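Local coordinates for pectinesterase (Aspergillus niger, PDB 5C1E), which hydrolyses the methyl esters of pectin, releasing methanol and polygalacturonate, and is probably involved in maceration and soft-rotting of plant tissue, at residues 72-83 with 106-117. Sequence-based numbering, arbitrary orientation.
Sequences NVVTITHTISSP and INVENGYGEGAQ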
loop_
_atom_site.group_PDB
_atom_site.type_symbol
_atom_site.label_atom_id
_atom_site.label_comp_id
_atom_site.label_asym_id
_atom_site.label_seq_id
_atom_site.Cartn_x
_atom_site.Cartn_y
_atom_site.Cartn_z
ATOM N N ASN A 72 6.213 13.121 7.551
ATOM C CA ASN A 72 6.247 13.453 6.131
ATOM C C ASN A 72 5.682 14.869 5.933
ATOM O O ASN A 72 4.708 15.276 6.600
ATOM C CB ASN A 72 5.441 12.462 5.298
ATOM C CG ASN A 72 6.038 11.073 5.252
ATOM O OD1 ASN A 72 7.139 10.832 5.714
ATOM N ND2 ASN A 72 5.303 10.152 4.654
ATOM N N VAL A 73 6.306 15.621 5.032
ATOM C CA VAL A 73 5.864 16.972 4.691
ATOM C C VAL A 73 5.592 17.112 3.192
ATOM O O VAL A 73 5.341 18.221 2.709
ATOM C CB VAL A 73 6.878 18.048 5.149
ATOM C CG1 VAL A 73 6.794 18.240 6.658
ATOM C CG2 VAL A 73 8.306 17.699 4.716
ATOM N N VAL A 74 5.624 15.995 2.466
ATOM C CA VAL A 74 5.325 15.968 1.037
ATOM C C VAL A 74 4.035 15.199 0.831
ATOM O O VAL A 74 3.932 14.034 1.217
ATOM C CB VAL A 74 6.446 15.325 0.213
ATOM C CG1 VAL A 74 6.068 15.290 -1.262
ATOM C CG2 VAL A 74 7.733 16.101 0.402
ATOM N N THR A 75 3.040 15.870 0.260
ATOM C CA THR A 75 1.776 15.229 -0.061
ATOM C C THR A 75 1.518 15.389 -1.549
ATOM O O THR A 75 1.612 16.502 -2.076
ATOM C CB THR A 75 0.630 15.832 0.773
ATOM O OG1 THR A 75 0.849 15.524 2.152
ATOM C CG2 THR A 75 -0.711 15.232 0.371
ATOM N N ILE A 76 1.222 14.274 -2.217
ATOM C CA ILE A 76 0.725 14.268 -3.587
ATOM C C ILE A 76 -0.772 14.004 -3.534
ATOM O O ILE A 76 -1.216 12.970 -3.003
ATOM C CB ILE A 76 1.404 13.187 -4.452
ATOM C CG1 ILE A 76 2.921 13.281 -4.298
ATOM C CG2 ILE A 76 0.995 13.342 -5.924
ATOM C CD1 ILE A 76 3.694 12.242 -5.051
ATOM N N THR A 77 -1.558 14.919 -4.090
ATOM C CA THR A 77 -2.993 14.797 -3.994
ATOM C C THR A 77 -3.695 15.095 -5.312
ATOM O O THR A 77 -3.286 15.964 -6.066
ATOM C CB THR A 77 -3.575 15.710 -2.887
ATOM O OG1 THR A 77 -4.973 15.437 -2.725
ATOM C CG2 THR A 77 -3.370 17.161 -3.207
ATOM N N HIS A 78 -4.777 14.353 -5.536
ATOM C CA HIS A 78 -5.659 14.560 -6.676
ATOM C C HIS A 78 -6.996 13.918 -6.314
ATOM O O HIS A 78 -7.059 13.040 -5.450
ATOM C CB HIS A 78 -5.037 13.956 -7.941
ATOM C CG HIS A 78 -5.842 14.173 -9.194
ATOM N ND1 HIS A 78 -6.561 13.165 -9.796
ATOM C CD2 HIS A 78 -5.993 15.263 -9.984
ATOM C CE1 HIS A 78 -7.153 13.633 -10.882
ATOM N NE2 HIS A 78 -6.821 14.904 -11.020
ATOM N N THR A 79 -8.076 14.387 -6.922
ATOM C CA THR A 79 -9.400 13.882 -6.594
ATOM C C THR A 79 -10.161 13.527 -7.871
ATOM O O THR A 79 -10.417 14.395 -8.707
ATOM C CB THR A 79 -10.206 14.931 -5.806
ATOM O OG1 THR A 79 -9.560 15.187 -4.551
ATOM C CG2 THR A 79 -11.605 14.447 -5.533
ATOM N N ILE A 80 -10.484 12.243 -8.004
ATOM C CA ILE A 80 -11.407 11.744 -8.999
ATOM C C ILE A 80 -11.782 10.304 -8.666
ATOM O O ILE A 80 -10.967 9.570 -8.109
ATOM C CB ILE A 80 -10.820 11.839 -10.434
ATOM C CG1 ILE A 80 -11.894 11.580 -11.490
ATOM C CG2 ILE A 80 -9.631 10.919 -10.621
ATOM C CD1 ILE A 80 -11.435 11.939 -12.891
ATOM N N SER A 81 -13.008 9.910 -9.023
ATOM C CA SER A 81 -13.476 8.529 -8.812
ATOM C C SER A 81 -13.260 7.683 -10.070
ATOM O O SER A 81 -13.058 8.222 -11.165
ATOM C CB SER A 81 -14.953 8.555 -8.432
ATOM O OG SER A 81 -15.732 8.988 -9.534
ATOM N N SER A 82 -13.314 6.359 -9.931
ATOM C CA SER A 82 -13.103 5.499 -11.095
ATOM C C SER A 82 -14.214 5.634 -12.155
ATOM O O SER A 82 -13.909 5.596 -13.347
ATOM C CB SER A 82 -12.882 4.031 -10.703
ATOM O OG SER A 82 -13.975 3.497 -10.003
ATOM N N PRO A 83 -15.488 5.813 -11.743
ATOM C CA PRO A 83 -16.504 6.034 -12.769
ATOM C C PRO A 83 -16.260 7.297 -13.608
ATOM O O PRO A 83 -16.427 7.276 -14.836
ATOM C CB PRO A 83 -17.799 6.167 -11.954
ATOM C CG PRO A 83 -17.536 5.390 -10.705
ATOM C CD PRO A 83 -16.097 5.691 -10.407
ATOM N N ILE A 106 6.754 9.794 1.445
ATOM C CA ILE A 106 5.814 10.591 0.648
ATOM C C ILE A 106 4.395 10.174 1.015
ATOM O O ILE A 106 4.130 8.980 1.208
ATOM C CB ILE A 106 6.109 10.429 -0.853
ATOM C CG1 ILE A 106 7.451 11.127 -1.148
ATOM C CG2 ILE A 106 4.954 10.973 -1.689
ATOM C CD1 ILE A 106 7.720 11.528 -2.544
ATOM N N ASN A 107 3.508 11.155 1.157
ATOM C CA ASN A 107 2.082 10.892 1.323
ATOM C C ASN A 107 1.392 10.976 -0.040
ATOM O O ASN A 107 1.647 11.911 -0.792
ATOM C CB ASN A 107 1.412 11.919 2.236
ATOM C CG ASN A 107 2.041 11.991 3.606
ATOM O OD1 ASN A 107 2.741 11.082 4.051
ATOM N ND2 ASN A 107 1.814 13.090 4.272
ATOM N N VAL A 108 0.520 10.016 -0.320
ATOM C CA VAL A 108 -0.299 10.005 -1.519
ATOM C C VAL A 108 -1.758 9.884 -1.132
ATOM O O VAL A 108 -2.135 9.006 -0.342
ATOM C CB VAL A 108 0.082 8.839 -2.486
ATOM C CG1 VAL A 108 -0.768 8.873 -3.755
ATOM C CG2 VAL A 108 1.554 8.915 -2.855
ATOM N N GLU A 109 -2.591 10.745 -1.707
ATOM C CA GLU A 109 -4.002 10.729 -1.386
ATOM C C GLU A 109 -4.882 10.926 -2.600
ATOM O O GLU A 109 -4.494 11.551 -3.573
ATOM C CB GLU A 109 -4.340 11.771 -0.321
ATOM C CG GLU A 109 -4.021 13.189 -0.711
ATOM C CD GLU A 109 -4.577 14.206 0.280
ATOM O OE1 GLU A 109 -5.175 15.224 -0.160
ATOM O OE2 GLU A 109 -4.409 13.974 1.498
ATOM N N ASN A 110 -6.053 10.325 -2.526
ATOM C CA ASN A 110 -7.160 10.671 -3.420
ATOM C C ASN A 110 -8.217 11.331 -2.532
ATOM O O ASN A 110 -8.668 10.724 -1.573
ATOM C CB ASN A 110 -7.695 9.432 -4.149
ATOM C CG ASN A 110 -8.715 9.782 -5.239
ATOM O OD1 ASN A 110 -9.578 10.621 -5.041
ATOM N ND2 ASN A 110 -8.611 9.137 -6.392
ATOM N N GLY A 111 -8.587 12.577 -2.840
ATOM C CA GLY A 111 -9.517 13.331 -2.008
ATOM C C GLY A 111 -10.999 13.106 -2.272
ATOM O O GLY A 111 -11.824 13.823 -1.723
ATOM N N TYR A 112 -11.357 12.089 -3.061
ATOM C CA TYR A 112 -12.757 11.881 -3.418
ATOM C C TYR A 112 -13.635 11.661 -2.200
ATOM O O TYR A 112 -14.714 12.250 -2.094
ATOM C CB TYR A 112 -12.944 10.717 -4.405
ATOM C CG TYR A 112 -14.366 10.655 -4.931
ATOM C CD1 TYR A 112 -14.775 11.473 -5.975
ATOM C CD2 TYR A 112 -15.312 9.813 -4.353
ATOM C CE1 TYR A 112 -16.093 11.446 -6.437
ATOM C CE2 TYR A 112 -16.637 9.779 -4.814
ATOM C CZ TYR A 112 -17.017 10.601 -5.854
ATOM O OH TYR A 112 -18.318 10.576 -6.336
ATOM N N GLY A 113 -13.203 10.788 -1.304
ATOM C CA GLY A 113 -13.998 10.468 -0.124
ATOM C C GLY A 113 -14.918 9.281 -0.362
ATOM O O GLY A 113 -14.764 8.551 -1.341
ATOM N N GLU A 114 -15.864 9.063 0.547
ATOM C CA GLU A 114 -16.786 7.933 0.409
ATOM C C GLU A 114 -17.775 8.171 -0.725
ATOM O O GLU A 114 -18.189 9.310 -0.973
ATOM C CB GLU A 114 -17.582 7.675 1.696
ATOM C CG GLU A 114 -18.541 6.481 1.565
ATOM C CD GLU A 114 -19.224 6.094 2.864
ATOM O OE1 GLU A 114 -19.622 4.912 2.987
ATOM O OE2 GLU A 114 -19.373 6.971 3.754
ATOM N N GLY A 115 -18.146 7.081 -1.396
ATOM C CA GLY A 115 -19.236 7.079 -2.353
ATOM C C GLY A 115 -18.935 6.365 -3.660
ATOM O O GLY A 115 -19.858 6.012 -4.383
ATOM N N ALA A 116 -17.653 6.180 -3.963
ATOM C CA ALA A 116 -17.206 5.469 -5.157
ATOM C C ALA A 116 -15.739 5.115 -5.016
ATOM O O ALA A 116 -15.047 5.672 -4.177
ATOM C CB ALA A 116 -17.401 6.318 -6.412
ATOM N N GLN A 117 -15.279 4.206 -5.868
ATOM C CA GLN A 117 -13.897 3.790 -5.866
ATOM C C GLN A 117 -13.035 4.969 -6.286
ATOM O O GLN A 117 -13.373 5.656 -7.225
ATOM C CB GLN A 117 -13.673 2.635 -6.841
ATOM C CG GLN A 117 -14.551 1.430 -6.559
ATOM C CD GLN A 117 -15.817 1.435 -7.392
ATOM O OE1 GLN A 117 -16.482 2.473 -7.561
ATOM N NE2 GLN A 117 -16.176 0.268 -7.896
HETATM O O HOH W 1 2.559 13.845 7.125
HETATM O O HOH W 2 -0.998 14.898 3.934
HETATM O O HOH W 3 -18.259 8.985 -8.710
#
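Asn72 ND2 donates to Asn107 OD1 at 2.8 Å, with the two amide planes turned 38° apart. The acceptor lies close to the Asn72 amide plane, and the same ND2 also bonds Gly132 O. A water joins Asn72 O to Asn107 ND2. From Val74 onward the backbones pair as parallel strands: Asn107 bonds Val74 O through its N and Ile76 N through its O, and Glu109 N bonds Ile76 O. On the face opposite the Asn107 side chain, Ile76 CD1 packs on Ile106 CG2 at 3.8 Å. Thr77 and Glu109 lie side by side. With chi1 at -173°, Thr77 holds OG1 alongside the Glu109 chain, where it donates to the anti lone pair of Glu109 OE1 at 2.6 Å. The His78 N bond to Glu109 O is weak, at 3.4 Å, but Gly111 N still bonds His78 O. Beyond the strand, the Asn110 side chain extends the pairing: ND2 donates to Ile80 O at 2.9 Å, in the carbonyl plane, while OD1 accepts from Tyr112 N in an Asx turn. Ser81 CB sits over the centre of the Tyr112 ring, 3.8 Å from its centroid, in a CH-pi contact. A water links Ser81 OG to Tyr112 OH. Ser82 N closes the contact on Gln117 O at 2.8 Å. The Gln117 side chain is about 7 Å from that of Asp161, a predicted active-site residue. Strands 74-78 and 107-110 are neighbours in one parallel sheet and belong to successive coils of the right-handed parallel beta-helix of pectin methylesterases.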